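Side-chain contacts in proline iminopeptidase (Streptomyces halstedii, PDB 3WMR), which probably cleaves an N-terminal residue from peptide-like substrates as an S33-family amidohydrolase of the alpha/beta hydrolase fold, with a hydrophobic tunnel for polyketide substrates: residues Val306-Asp309 and Tyr310-Leu314; Ser58-Asp61 and Tyr62-Met66. All coordinates share one frame; numbering follows the deposited sequence.

In the fold
Interaction 2 (58-66) lies near the core, its centre about 9 Å from that of the chain, whereas interaction 1 (306-314) lies toward the end of helix 300-312, its centre about 19 Å from that of the chain. Their centres are about 20 Å apart, and their nearest atoms come within about 4 Å without touching. Both border strand 120-125 of the central sheet: L63 and M66 meet Q125 and F123, while M307 and L311 rest on F123 and V121. Interaction 2 sits beside the predicted catalytic residues, the Y62 side chain being about 5 Å from that of S126 and about 6 Å from that of H293. Interaction 1 lies away from these sites.

Interaction 1. Residues Val306-Asp309 and Tyr310-Leu314; sequences VMID and YLESL
I308 and E312, one helical turn apart near the end of helix 300-312 in this alpha/beta hydrolase fold, lie alongside each other and point the same way. Their contact is CG2 of I308 against CG of E312, at 4.1 Å. I308 sets this methyl anti to its backbone N, while CG1 takes the place beside that N. The carboxylate of E312 finds its mate outside the turn, in a salt bridge from OE2 to NZ of K46, and the side chains of both E312 and L311 touch W74.

On the sheet-facing side, M307 and L311 make the second pair. The thioether folds over through three like-signed torsions near -70°, which brings CE of M307 to 4.2 Å from CD1 of L311. Both side chains are buried: M307 also meets M259 and F123, and L311 meets V121. The Y310 ring leads away from the preceding turn to lie against M259 and R284, with O of M307 at its edge; its OH bonds to O of P257.

The backbone beneath keeps alpha-helical i to i+4 bonding: Y310 N to V306 O, L311 N to M307 O and E312 N to I308 O. The middle bond, L311 N to M307 O at 2.7 Å, is the shortest of the three. At the C-terminal end S313 turns its hydroxyl back: OG donates to Y310 O over 2.8 Å, in the carbonyl plane on a lone pair, and the same OG accepts a bond from R284 NH1.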
# COMPACT_ATOMS: atom_id res chain seq x y z
N VAL A 306 -8.87 11.40 10.77
CA VAL A 306 -9.80 10.63 9.93
C VAL A 306 -9.77 9.17 10.33
O VAL A 306 -10.80 8.56 10.54
CB VAL A 306 -9.48 10.81 8.43
CG1 VAL A 306 -10.26 9.80 7.58
CG2 VAL A 306 -9.83 12.22 8.00
N MET A 307 -8.56 8.63 10.49
CA MET A 307 -8.38 7.26 10.93
C MET A 307 -9.02 6.98 12.29
O MET A 307 -9.79 6.04 12.44
CB MET A 307 -6.90 6.90 10.95
CG MET A 307 -6.32 6.62 9.57
SD MET A 307 -7.09 5.20 8.75
CE MET A 307 -6.64 3.88 9.86
N ILE A 308 -8.71 7.82 13.28
CA ILE A 308 -9.27 7.61 14.61
C ILE A 308 -10.81 7.64 14.60
O ILE A 308 -11.45 6.81 15.26
CB ILE A 308 -8.74 8.65 15.62
CG1 ILE A 308 -7.24 8.45 15.83
CG2 ILE A 308 -9.48 8.55 16.95
CD1 ILE A 308 -6.85 7.08 16.33
N ASP A 309 -11.38 8.58 13.85
CA ASP A 309 -12.84 8.69 13.69
C ASP A 309 -13.44 7.39 13.12
O ASP A 309 -14.44 6.88 13.63
CB ASP A 309 -13.15 9.88 12.78
CG ASP A 309 -14.63 10.20 12.73
OD1 ASP A 309 -15.08 11.04 13.54
OD2 ASP A 309 -15.34 9.62 11.87
N TYR A 310 -12.82 6.86 12.07
CA TYR A 310 -13.25 5.59 11.49
C TYR A 310 -13.05 4.45 12.50
O TYR A 310 -13.97 3.65 12.75
CB TYR A 310 -12.48 5.29 10.19
CG TYR A 310 -12.61 3.85 9.76
CD1 TYR A 310 -13.76 3.40 9.11
CD2 TYR A 310 -11.61 2.92 10.06
CE1 TYR A 310 -13.91 2.07 8.75
CE2 TYR A 310 -11.76 1.60 9.70
CZ TYR A 310 -12.91 1.17 9.05
OH TYR A 310 -13.05 -0.17 8.68
N LEU A 311 -11.86 4.37 13.09
CA LEU A 311 -11.53 3.27 14.00
C LEU A 311 -12.47 3.21 15.22
O LEU A 311 -12.86 2.12 15.65
CB LEU A 311 -10.05 3.32 14.44
CG LEU A 311 -8.99 2.97 13.38
CD1 LEU A 311 -7.60 3.29 13.91
CD2 LEU A 311 -9.05 1.51 12.96
N GLU A 312 -12.86 4.37 15.76
CA GLU A 312 -13.75 4.41 16.92
C GLU A 312 -15.16 3.88 16.61
O GLU A 312 -15.80 3.33 17.50
CB GLU A 312 -13.83 5.82 17.52
CG GLU A 312 -12.57 6.25 18.28
CD GLU A 312 -12.33 5.46 19.56
OE1 GLU A 312 -13.27 5.33 20.36
OE2 GLU A 312 -11.19 4.97 19.75
N SER A 313 -15.62 4.01 15.37
CA SER A 313 -16.92 3.45 14.98
C SER A 313 -16.95 1.92 15.08
O SER A 313 -18.02 1.34 15.09
CB SER A 313 -17.34 3.91 13.56
OG SER A 313 -16.68 3.19 12.53
N LEU A 314 -15.78 1.29 15.17
CA LEU A 314 -15.66 -0.17 15.23
C LEU A 314 -15.55 -0.75 16.64
O LEU A 314 -15.40 -1.95 16.76
CB LEU A 314 -14.43 -0.63 14.44
CG LEU A 314 -14.29 -0.14 13.02
CD1 LEU A 314 -12.95 -0.61 12.48
CD2 LEU A 314 -15.45 -0.64 12.17

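Interaction 2. Residues Ser58-Asp61 and Tyr62-Met66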
# COMPACT_ATOMS: atom_id res chain seq x y z
N SER A 58 7.52 -3.08 -1.66
CA SER A 58 7.89 -1.92 -0.90
C SER A 58 8.22 -2.40 0.53
O SER A 58 8.46 -3.60 0.74
CB SER A 58 6.75 -0.90 -0.95
OG SER A 58 7.09 0.28 -0.26
N THR A 59 8.27 -1.50 1.51
CA THR A 59 8.49 -1.90 2.88
C THR A 59 7.58 -1.09 3.80
O THR A 59 6.94 -0.14 3.36
CB THR A 59 9.97 -1.74 3.31
OG1 THR A 59 10.37 -0.36 3.26
CG2 THR A 59 10.89 -2.59 2.42
N HIS A 60 7.54 -1.48 5.06
CA HIS A 60 6.70 -0.83 6.07
C HIS A 60 7.15 0.59 6.41
O HIS A 60 6.39 1.35 7.00
CB HIS A 60 6.72 -1.61 7.38
CG HIS A 60 7.93 -1.32 8.23
ND1 HIS A 60 9.16 -1.90 7.99
CD2 HIS A 60 8.11 -0.48 9.28
CE1 HIS A 60 10.04 -1.44 8.87
NE2 HIS A 60 9.42 -0.57 9.66
N ASP A 61 8.39 0.91 6.07
CA ASP A 61 9.08 2.09 6.63
C ASP A 61 8.34 3.40 6.40
O ASP A 61 8.18 4.19 7.33
CB ASP A 61 10.51 2.21 6.06
CG ASP A 61 11.38 1.03 6.42
OD1 ASP A 61 12.23 1.17 7.33
OD2 ASP A 61 11.21 -0.03 5.79
N TYR A 62 7.89 3.63 5.18
CA TYR A 62 7.12 4.85 4.84
C TYR A 62 5.78 4.97 5.57
O TYR A 62 5.16 6.03 5.55
CB TYR A 62 6.92 4.98 3.32
CG TYR A 62 5.77 4.13 2.76
CD1 TYR A 62 5.91 2.76 2.59
CD2 TYR A 62 4.55 4.71 2.39
CE1 TYR A 62 4.88 1.98 2.11
CE2 TYR A 62 3.50 3.93 1.88
CZ TYR A 62 3.68 2.56 1.75
OH TYR A 62 2.67 1.75 1.27
N LEU A 63 5.32 3.89 6.21
CA LEU A 63 4.08 3.92 6.99
C LEU A 63 4.31 4.18 8.48
O LEU A 63 3.35 4.12 9.26
CB LEU A 63 3.30 2.60 6.82
CG LEU A 63 2.74 2.33 5.42
CD1 LEU A 63 2.05 0.98 5.36
CD2 LEU A 63 1.77 3.42 5.00
N LEU A 64 5.55 4.49 8.88
CA LEU A 64 5.90 4.55 10.32
C LEU A 64 5.20 5.68 11.07
O LEU A 64 4.96 5.55 12.25
CB LEU A 64 7.42 4.66 10.52
CG LEU A 64 8.18 3.34 10.48
CD1 LEU A 64 9.69 3.58 10.42
CD2 LEU A 64 7.82 2.47 11.68
N ALA A 65 4.82 6.73 10.38
CA ALA A 65 3.96 7.78 10.93
C ALA A 65 2.71 7.28 11.64
O ALA A 65 2.23 7.89 12.60
CB ALA A 65 3.54 8.72 9.81
N MET A 66 2.18 6.16 11.19
CA MET A 66 0.94 5.62 11.73
C MET A 66 1.04 5.01 13.13
O MET A 66 0.04 4.55 13.68
CB MET A 66 0.35 4.62 10.73
CG MET A 66 -0.03 5.29 9.43
SD MET A 66 -0.91 4.21 8.27
CE MET A 66 -2.31 3.74 9.27
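H60 and L64 make the van der Waals contact of this turn, an aliphatic methyl set at the edge of an imidazole. CD2 of L64 lies in the ring plane 3.8 Å from CD2 of H60, and the two side chains cross obliquely. Over one face of the same ring, offset toward the rim, stands CG of D61. ND1 of the imidazole is hydrogen-bonded to OD1 of D80. An alanine in place of L64 would probably leave the CD2-NE2 edge of H60 without its aliphatic neighbour and D61 without the CG and CD1 now packed beside its backbone.

The phenol ring of Y62 is also met by polar atoms. T59 O lies near its plane at the edge, 3.2 Å from CD1 of Y62, and S58 OG approaches obliquely, 3.7 Å from CE1 of Y62. CG of L63 packs on one face of the ring. Y62 holds CG between its backbone N and carbonyl carbon (chi1 81°), which carries the ring back toward S58 and T59.

Residues 62-66 lie in a 3-10 segment of the loop between strands 49-52 and 76-80 of the alpha/beta hydrolase fold, and the side chain of Y62 lies about 5 Å from that of S126, the predicted nucleophile. Its OH is hydrogen-bonded to Q125, next in sequence to S126, and to the backbone N of G54.

Hydrogen bonds within the turn follow the i to i+3 pattern. L63 N reaches H60 O at 2.9 Å and L64 N reaches D61 O at 3.1 Å. Leading into the turn, T59 OG1 donates to the anti side of D61 OD2 at 2.7 Å, and the same OG1 is hydrogen-bonded to T216 OG1 of helix 211-222.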